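Local structure of Ycf54 protein (Thermosynechococcus elongatus, 3HZE) at residues R25-Q28 with R29-E33; E56-R60 with C61-A65; Q90-S93 with E94-P97. The protein probably assists the oxidative cyclase step of chlorophyll biosynthesis, as related Ycf54 proteins do, though its own function is not established. All blocks are in the same frame, centred on the assembly; numbering follows the deposited sequence.

Contact 1 of 3, residues R25-Q28 with R29-E33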
loop_
_atom_site.group_PDB
_atom_site.type_symbol
_atom_site.label_atom_id
_atom_site.label_comp_id
_atom_site.label_asym_id
_atom_site.label_seq_id
_atom_site.Cartn_x
_atom_site.Cartn_y
_atom_site.Cartn_z
ATOM N N ARG A 25 6.770 -9.201 7.295
ATOM C CA ARG A 25 6.880 -10.267 8.284
ATOM C C ARG A 25 7.549 -9.843 9.596
ATOM O O ARG A 25 7.117 -10.262 10.675
ATOM C CB ARG A 25 7.585 -11.485 7.669
ATOM C CG ARG A 25 6.731 -12.171 6.590
ATOM C CD ARG A 25 7.108 -13.632 6.396
ATOM N NE ARG A 25 8.478 -13.783 5.915
ATOM C CZ ARG A 25 8.862 -13.576 4.659
ATOM N NH1 ARG A 25 7.975 -13.214 3.739
ATOM N NH2 ARG A 25 10.139 -13.718 4.326
ATOM N N GLU A 26 8.593 -9.020 9.519
ATOM C CA GLU A 26 9.247 -8.559 10.743
ATOM C C GLU A 26 8.284 -7.655 11.505
ATOM O O GLU A 26 8.193 -7.728 12.730
ATOM C CB GLU A 26 10.546 -7.782 10.433
ATOM C CG GLU A 26 11.692 -8.654 9.925
ATOM C CD GLU A 26 12.972 -7.868 9.623
ATOM O OE1 GLU A 26 13.853 -8.425 8.930
ATOM O OE2 GLU A 26 13.113 -6.710 10.078
ATOM N N ARG A 27 7.560 -6.799 10.786
ATOM C CA ARG A 27 6.617 -5.893 11.449
ATOM C C ARG A 27 5.446 -6.657 12.054
ATOM O O ARG A 27 4.969 -6.316 13.140
ATOM C CB ARG A 27 6.095 -4.834 10.477
ATOM C CG ARG A 27 5.449 -3.641 11.182
ATOM C CD ARG A 27 5.085 -2.554 10.189
ATOM N NE ARG A 27 4.398 -1.417 10.804
ATOM C CZ ARG A 27 4.995 -0.430 11.468
ATOM N NH1 ARG A 27 6.313 -0.420 11.626
ATOM N NH2 ARG A 27 4.270 0.569 11.952
ATOM N N GLN A 28 4.974 -7.679 11.343
ATOM C CA GLN A 28 3.872 -8.492 11.841
ATOM C C GLN A 28 4.308 -9.230 13.103
ATOM O O GLN A 28 3.561 -9.301 14.075
ATOM C CB GLN A 28 3.412 -9.492 10.773
ATOM C CG GLN A 28 2.651 -8.847 9.610
ATOM C CD GLN A 28 2.281 -9.848 8.526
ATOM O OE1 GLN A 28 1.506 -9.539 7.616
ATOM N NE2 GLN A 28 2.839 -11.049 8.613
ATOM N N ARG A 29 5.527 -9.767 13.094
ATOM C CA ARG A 29 6.046 -10.470 14.265
ATOM C C ARG A 29 6.170 -9.504 15.443
ATOM O O ARG A 29 5.885 -9.865 16.591
ATOM C CB ARG A 29 7.418 -11.080 13.971
ATOM C CG ARG A 29 7.413 -12.215 12.949
ATOM C CD ARG A 29 8.850 -12.668 12.648
ATOM N NE ARG A 29 8.940 -13.448 11.414
ATOM C CZ ARG A 29 9.932 -13.339 10.533
ATOM N NH1 ARG A 29 10.918 -12.480 10.745
ATOM N NH2 ARG A 29 9.939 -14.085 9.438
ATOM N N HIS A 30 6.602 -8.278 15.158
ATOM C CA HIS A 30 6.748 -7.270 16.201
ATOM C C HIS A 30 5.385 -6.908 16.808
ATOM O O HIS A 30 5.262 -6.762 18.025
ATOM C CB HIS A 30 7.432 -6.025 15.627
ATOM C CG HIS A 30 7.378 -4.833 16.530
ATOM N ND1 HIS A 30 7.958 -4.817 17.781
ATOM C CD2 HIS A 30 6.813 -3.613 16.364
ATOM C CE1 HIS A 30 7.753 -3.642 18.346
ATOM N NE2 HIS A 30 7.061 -2.891 17.506
ATOM N N TYR A 31 4.369 -6.760 15.965
ATOM C CA TYR A 31 3.020 -6.429 16.443
ATOM C C TYR A 31 2.457 -7.569 17.284
ATOM O O TYR A 31 1.787 -7.337 18.291
ATOM C CB TYR A 31 2.070 -6.161 15.267
ATOM C CG TYR A 31 2.035 -4.721 14.797
ATOM C CD1 TYR A 31 3.210 -4.026 14.516
ATOM C CD2 TYR A 31 0.822 -4.062 14.607
ATOM C CE1 TYR A 31 3.180 -2.713 14.052
ATOM C CE2 TYR A 31 0.779 -2.737 14.139
ATOM C CZ TYR A 31 1.963 -2.073 13.864
ATOM O OH TYR A 31 1.934 -0.776 13.384
ATOM N N ARG A 32 2.709 -8.798 16.855
ATOM C CA ARG A 32 2.232 -9.956 17.590
ATOM C C ARG A 32 2.855 -9.996 18.981
ATOM O O ARG A 32 2.160 -10.229 19.967
ATOM C CB ARG A 32 2.563 -11.242 16.830
ATOM C CG ARG A 32 1.470 -11.717 15.884
ATOM C CD ARG A 32 1.086 -10.662 14.855
ATOM N NE ARG A 32 0.027 -11.131 13.964
ATOM C CZ ARG A 32 0.164 -12.129 13.094
ATOM N NH1 ARG A 32 1.321 -12.771 12.993
ATOM N NH2 ARG A 32 -0.857 -12.486 12.323
ATOM N N GLU A 33 4.159 -9.747 19.066
ATOM C CA GLU A 33 4.829 -9.776 20.366
ATOM C C GLU A 33 4.335 -8.655 21.274
ATOM O O GLU A 33 4.384 -8.779 22.495
ATOM C CB GLU A 33 6.354 -9.685 20.202
ATOM C CG GLU A 33 6.887 -8.331 19.775
ATOM C CD GLU A 33 8.397 -8.336 19.557
ATOM O OE1 GLU A 33 8.887 -9.217 18.814
ATOM O OE2 GLU A 33 9.087 -7.454 20.118
#

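Contact 2 of 3, residues E56-R60 with C61-A65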
loop_
_atom_site.group_PDB
_atom_site.type_symbol
_atom_site.label_atom_id
_atom_site.label_comp_id
_atom_site.label_asym_id
_atom_site.label_seq_id
_atom_site.Cartn_x
_atom_site.Cartn_y
_atom_site.Cartn_z
ATOM N N GLU A 56 -4.634 10.944 -11.590
ATOM C CA GLU A 56 -3.270 11.369 -11.864
ATOM C C GLU A 56 -2.253 10.297 -11.479
ATOM O O GLU A 56 -1.349 9.975 -12.253
ATOM C CB GLU A 56 -2.979 12.675 -11.116
ATOM C CG GLU A 56 -1.954 13.572 -11.793
ATOM C CD GLU A 56 -0.581 12.939 -11.872
ATOM O OE1 GLU A 56 -0.010 12.637 -10.802
ATOM O OE2 GLU A 56 -0.076 12.747 -12.999
ATOM N N GLN A 57 -2.404 9.733 -10.286
ATOM C CA GLN A 57 -1.480 8.703 -9.830
ATOM C C GLN A 57 -1.609 7.432 -10.656
ATOM O O GLN A 57 -0.623 6.735 -10.887
ATOM C CB GLN A 57 -1.705 8.400 -8.350
ATOM C CG GLN A 57 -1.460 9.605 -7.451
ATOM C CD GLN A 57 -1.155 9.213 -6.023
ATOM O OE1 GLN A 57 -1.812 8.344 -5.452
ATOM N NE2 GLN A 57 -0.163 9.867 -5.428
ATOM N N LYS A 58 -2.820 7.128 -11.108
ATOM C CA LYS A 58 -3.018 5.934 -11.920
ATOM C C LYS A 58 -2.271 6.092 -13.232
ATOM O O LYS A 58 -1.722 5.134 -13.767
ATOM C CB LYS A 58 -4.498 5.704 -12.217
ATOM C CG LYS A 58 -4.740 4.486 -13.095
ATOM C CD LYS A 58 -6.173 4.408 -13.581
ATOM C CE LYS A 58 -6.365 3.219 -14.523
ATOM N NZ LYS A 58 -7.741 3.173 -15.113
ATOM N N ALA A 59 -2.249 7.313 -13.753
ATOM C CA ALA A 59 -1.564 7.583 -15.011
ATOM C C ALA A 59 -0.051 7.483 -14.850
ATOM O O ALA A 59 0.645 6.961 -15.722
ATOM C CB ALA A 59 -1.944 8.974 -15.514
ATOM N N ARG A 60 0.453 7.979 -13.725
ATOM C CA ARG A 60 1.885 7.967 -13.460
ATOM C C ARG A 60 2.474 6.617 -13.060
ATOM O O ARG A 60 3.610 6.306 -13.418
ATOM C CB ARG A 60 2.221 8.989 -12.374
ATOM C CG ARG A 60 2.126 10.436 -12.818
ATOM C CD ARG A 60 2.455 11.366 -11.662
ATOM N NE ARG A 60 3.742 11.052 -11.047
ATOM C CZ ARG A 60 4.251 11.717 -10.013
ATOM N NH1 ARG A 60 3.580 12.730 -9.483
ATOM N NH2 ARG A 60 5.430 11.372 -9.509
ATOM N N CYS A 61 1.716 5.820 -12.318
ATOM C CA CYS A 61 2.229 4.532 -11.868
ATOM C C CYS A 61 2.106 3.421 -12.902
ATOM O O CYS A 61 1.018 3.144 -13.394
ATOM C CB CYS A 61 1.519 4.109 -10.577
ATOM S SG CYS A 61 2.206 2.613 -9.818
ATOM N N PRO A 62 3.233 2.778 -13.254
ATOM C CA PRO A 62 3.220 1.689 -14.234
ATOM C C PRO A 62 2.391 0.514 -13.704
ATOM O O PRO A 62 2.439 0.202 -12.510
ATOM C CB PRO A 62 4.702 1.339 -14.382
ATOM C CG PRO A 62 5.392 2.645 -14.103
ATOM C CD PRO A 62 4.614 3.166 -12.910
ATOM N N GLN A 63 1.644 -0.133 -14.593
ATOM C CA GLN A 63 0.790 -1.257 -14.221
ATOM C C GLN A 63 1.354 -2.601 -14.676
ATOM O O GLN A 63 2.099 -2.676 -15.654
ATOM C CB GLN A 63 -0.610 -1.076 -14.830
ATOM C CG GLN A 63 -1.561 -0.157 -14.056
ATOM C CD GLN A 63 -1.100 1.287 -13.997
ATOM O OE1 GLN A 63 -0.652 1.845 -14.999
ATOM N NE2 GLN A 63 -1.227 1.909 -12.821
ATOM N N PRO A 64 1.012 -3.685 -13.964
ATOM C CA PRO A 64 0.144 -3.711 -12.784
ATOM C C PRO A 64 0.848 -3.095 -11.578
ATOM O O PRO A 64 2.074 -3.147 -11.466
ATOM C CB PRO A 64 -0.126 -5.196 -12.596
ATOM C CG PRO A 64 1.153 -5.812 -13.061
ATOM C CD PRO A 64 1.416 -5.051 -14.333
ATOM N N ALA A 65 0.071 -2.515 -10.673
ATOM C CA ALA A 65 0.646 -1.881 -9.499
ATOM C C ALA A 65 0.143 -2.500 -8.208
ATOM O O ALA A 65 -0.731 -3.368 -8.210
ATOM C CB ALA A 65 0.331 -0.399 -9.515
#

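Contact 3 of 3, residues Q90-S93 with E94-P97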
loop_
_atom_site.group_PDB
_atom_site.type_symbol
_atom_site.label_atom_id
_atom_site.label_comp_id
_atom_site.label_asym_id
_atom_site.label_seq_id
_atom_site.Cartn_x
_atom_site.Cartn_y
_atom_site.Cartn_z
ATOM N N GLN A 90 -3.141 9.606 0.526
ATOM C CA GLN A 90 -4.056 9.229 1.595
ATOM C C GLN A 90 -5.506 9.409 1.167
ATOM O O GLN A 90 -5.797 10.121 0.204
ATOM C CB GLN A 90 -3.783 10.074 2.844
ATOM C CG GLN A 90 -3.861 11.585 2.619
ATOM C CD GLN A 90 -3.553 12.375 3.879
ATOM O OE1 GLN A 90 -4.454 12.721 4.648
ATOM N NE2 GLN A 90 -2.274 12.652 4.106
ATOM N N PHE A 91 -6.412 8.749 1.873
ATOM C CA PHE A 91 -7.828 8.879 1.573
ATOM C C PHE A 91 -8.635 8.480 2.793
ATOM O O PHE A 91 -8.116 7.811 3.691
ATOM C CB PHE A 91 -8.213 8.037 0.347
ATOM C CG PHE A 91 -7.982 6.556 0.503
ATOM C CD1 PHE A 91 -8.847 5.775 1.263
ATOM C CD2 PHE A 91 -6.923 5.930 -0.160
ATOM C CE1 PHE A 91 -8.672 4.388 1.362
ATOM C CE2 PHE A 91 -6.736 4.547 -0.071
ATOM C CZ PHE A 91 -7.614 3.776 0.691
ATOM N N THR A 92 -9.899 8.900 2.836
ATOM C CA THR A 92 -10.764 8.584 3.968
ATOM C C THR A 92 -11.753 7.483 3.639
ATOM O O THR A 92 -11.953 7.136 2.478
ATOM C CB THR A 92 -11.599 9.806 4.406
ATOM O OG1 THR A 92 -12.497 10.157 3.346
ATOM C CG2 THR A 92 -10.705 10.986 4.735
ATOM N N SER A 93 -12.382 6.953 4.681
ATOM C CA SER A 93 -13.382 5.902 4.536
ATOM C C SER A 93 -14.577 6.423 3.746
ATOM O O SER A 93 -15.254 5.661 3.059
ATOM C CB SER A 93 -13.863 5.430 5.911
ATOM O OG SER A 93 -12.776 5.000 6.712
ATOM N N GLU A 94 -14.845 7.721 3.854
ATOM C CA GLU A 94 -15.967 8.302 3.129
ATOM C C GLU A 94 -15.647 8.484 1.651
ATOM O O GLU A 94 -16.553 8.636 0.832
ATOM C CB GLU A 94 -16.400 9.645 3.740
ATOM C CG GLU A 94 -15.448 10.269 4.751
ATOM C CD GLU A 94 -15.348 9.485 6.052
ATOM O OE1 GLU A 94 -16.393 9.039 6.575
ATOM O OE2 GLU A 94 -14.218 9.327 6.558
ATOM N N GLU A 95 -14.359 8.458 1.309
ATOM C CA GLU A 95 -13.941 8.613 -0.086
ATOM C C GLU A 95 -13.825 7.269 -0.814
ATOM O O GLU A 95 -14.005 7.197 -2.027
ATOM C CB GLU A 95 -12.602 9.359 -0.163
ATOM C CG GLU A 95 -12.703 10.859 0.093
ATOM C CD GLU A 95 -11.347 11.541 0.191
ATOM O OE1 GLU A 95 -11.294 12.785 0.081
ATOM O OE2 GLU A 95 -10.330 10.841 0.392
ATOM N N VAL A 96 -13.531 6.209 -0.066
ATOM C CA VAL A 96 -13.380 4.871 -0.633
ATOM C C VAL A 96 -14.132 3.884 0.258
ATOM O O VAL A 96 -13.728 3.641 1.391
ATOM C CB VAL A 96 -11.884 4.469 -0.691
ATOM C CG1 VAL A 96 -11.722 3.113 -1.368
ATOM C CG2 VAL A 96 -11.091 5.533 -1.432
ATOM N N PRO A 97 -15.228 3.290 -0.252
ATOM C CA PRO A 97 -16.067 2.327 0.477
ATOM C C PRO A 97 -15.368 1.096 1.053
ATOM O O PRO A 97 -15.622 0.702 2.196
ATOM C CB PRO A 97 -17.137 1.961 -0.547
ATOM C CG PRO A 97 -16.412 2.082 -1.840
ATOM C CD PRO A 97 -15.640 3.367 -1.663
#

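Contact 1 of 3, residues R25-Q28 with R29-E33
Arg29 N donates to Arg25 O at 2.9 Å, and Tyr31 N donates to Arg27 O at the same length of 2.9 Å. His30 to Glu26 and Arg32 to Gln28 repeat the pattern. These are the i to i+4 backbone bonds of one alpha-helix. They set residues four apart on the same flank, so Arg25 runs beside Arg29 and Arg27 beside Tyr31. At Arg27 the first torsion (chi1 -163°) swings CG away from the backbone N, and the extended chain carries the guanidinium along the tyrosine. Tyr31 CE1 lies over one guanidinium face, 3.7 Å from Arg27 NE, with the two planes 50° apart. Arg27 NH2 is 3.1 Å from Tyr31 OH, and the hydroxyl is hydrogen-bonded to Asp39.

The pair sits on the inner flank of helix 21-34. There Arg27 makes cation-pi contacts with Phe40 and Phe75, and Tyr31 meets Phe40 in a T-shaped stack. Arg25 and Arg29 point the same way along the more exposed flank. Arg25 NE and Arg29 NH2 come within 3.8 Å, and the guanidinium planes are 60° apart. The salt bridge from Arg25 to Glu21 probably eases this like-charge approach. Arg25 CB sits above one face of the Arg29 guanidinium, toward its rim. Glu26 also brings its methylene near, with Glu26 CG 4.0 Å from Arg29 NH1.

Contact 2 of 3, residues E56-R60 with C61-A65
Gln57 O accepts the N-H of Cys61 at 2.9 Å, the last i to i+4 backbone bond as helix 55-60 ends. Cys61 is the first residue to leave helical geometry, with a psi of 124°. Pro62 and Gln63 continue in extended conformations, and a cis peptide bond precedes Pro64. Pro62 has no N-H to offer Lys58 O. Its ring carbon CD packs against Arg60 O at 3.3 Å. Lys58 O is met by the Gln63 side chain, whose NE2 donates a weak hydrogen bond at 3.4 Å. The Gln63 chain bends at chi2 (64°), which folds the amide back toward the helix end. The amide also crowds Cys61 O, so its exact placement is doubtful.

Cys61 CB rests 3.4 Å from Gln57 O. Its SG is anti to the backbone N (chi1 -173°), and the buried side chain packs on Leu8 and Leu87 of the sheet. One turn apart on the exposed side of the helix, Arg60 NH1 and Glu56 OE1 form a long salt bridge of 3.8 Å. The Gln57 amide is held at the sheet by Tyr6 and the backbone of Met88, while Lys58 pairs with Glu50. A proline directly after the C-cap residue is a common way to stop a helix, and here the extended chain after it leads into strand 65-70.

Contact 3 of 3, residues Q90-S93 with E94-P97
Thr92 O is gripped by two backbone donors, Glu95 N at 3.0 Å and Val96 N at 3.1 Å. The valine N-H arrives in the carbonyl plane. The Glu95 N-H comes from well above that plane, 67° out of it. The Glu95 side chain answers in the other direction: its OE2 accepts the N-H of Thr92 at 3.2 Å, from above the carboxylate plane. Glu95 N also makes a weak bond to Thr92 OG1; the threonine's first torsion sets OG1 between backbone N and carbonyl carbon, within reach of that N-H. This reciprocal exchange between Thr92 and Glu95 has the pattern of a capping box, with Thr92 as N-cap and its hydroxyl half weak, and it opens a single helix-like turn after strand 87-92. The aliphatic part of Glu94 crosses the threonine at about a right angle, with Glu94 CG 3.3 Å from Thr92 OG1. Ser93 ties the start of the turn to the chain's first modelled residue, its OG bonding Ala2 N.

Beneath the turn, Val96 CG2 sits over one face of the Phe91 ring in a CH-pi contact, 3.9 Å from the ring centroid and 26° off the ring normal. The methyl is displaced toward the rim, nearest Phe91 CD1 at 3.5 Å. An alanine in place of Phe91 would remove the ring and would probably leave this valine methyl without its aromatic partner, making the buried packing beneath the turn less firm. Phe48 meets the Phe91 ring with planes at about 45°, and it also touches Val96.

Overall arrangement
The contacts, all local, are a helix interior, a helix end and a post-strand turn round a four-stranded antiparallel sheet. Contact 1 and contact 2 lie on opposite sides of the chain's centre, centres 30 Å apart and nearest atoms about 17 Å. Contact 1 is remote from contact 3, at 26 Å between centres. Contacts 2 and 3 are the closer pair, with centres 19 Å apart and nearest atoms about 6 Å, yet they do not touch. Strand 87-92 relates them: its start packs against the helix end of contact 2, and its end runs into contact 3. Contact 1 leans instead on Phe40, at the sheet's other outermost strand, 40-44. No active site or ligand is established here.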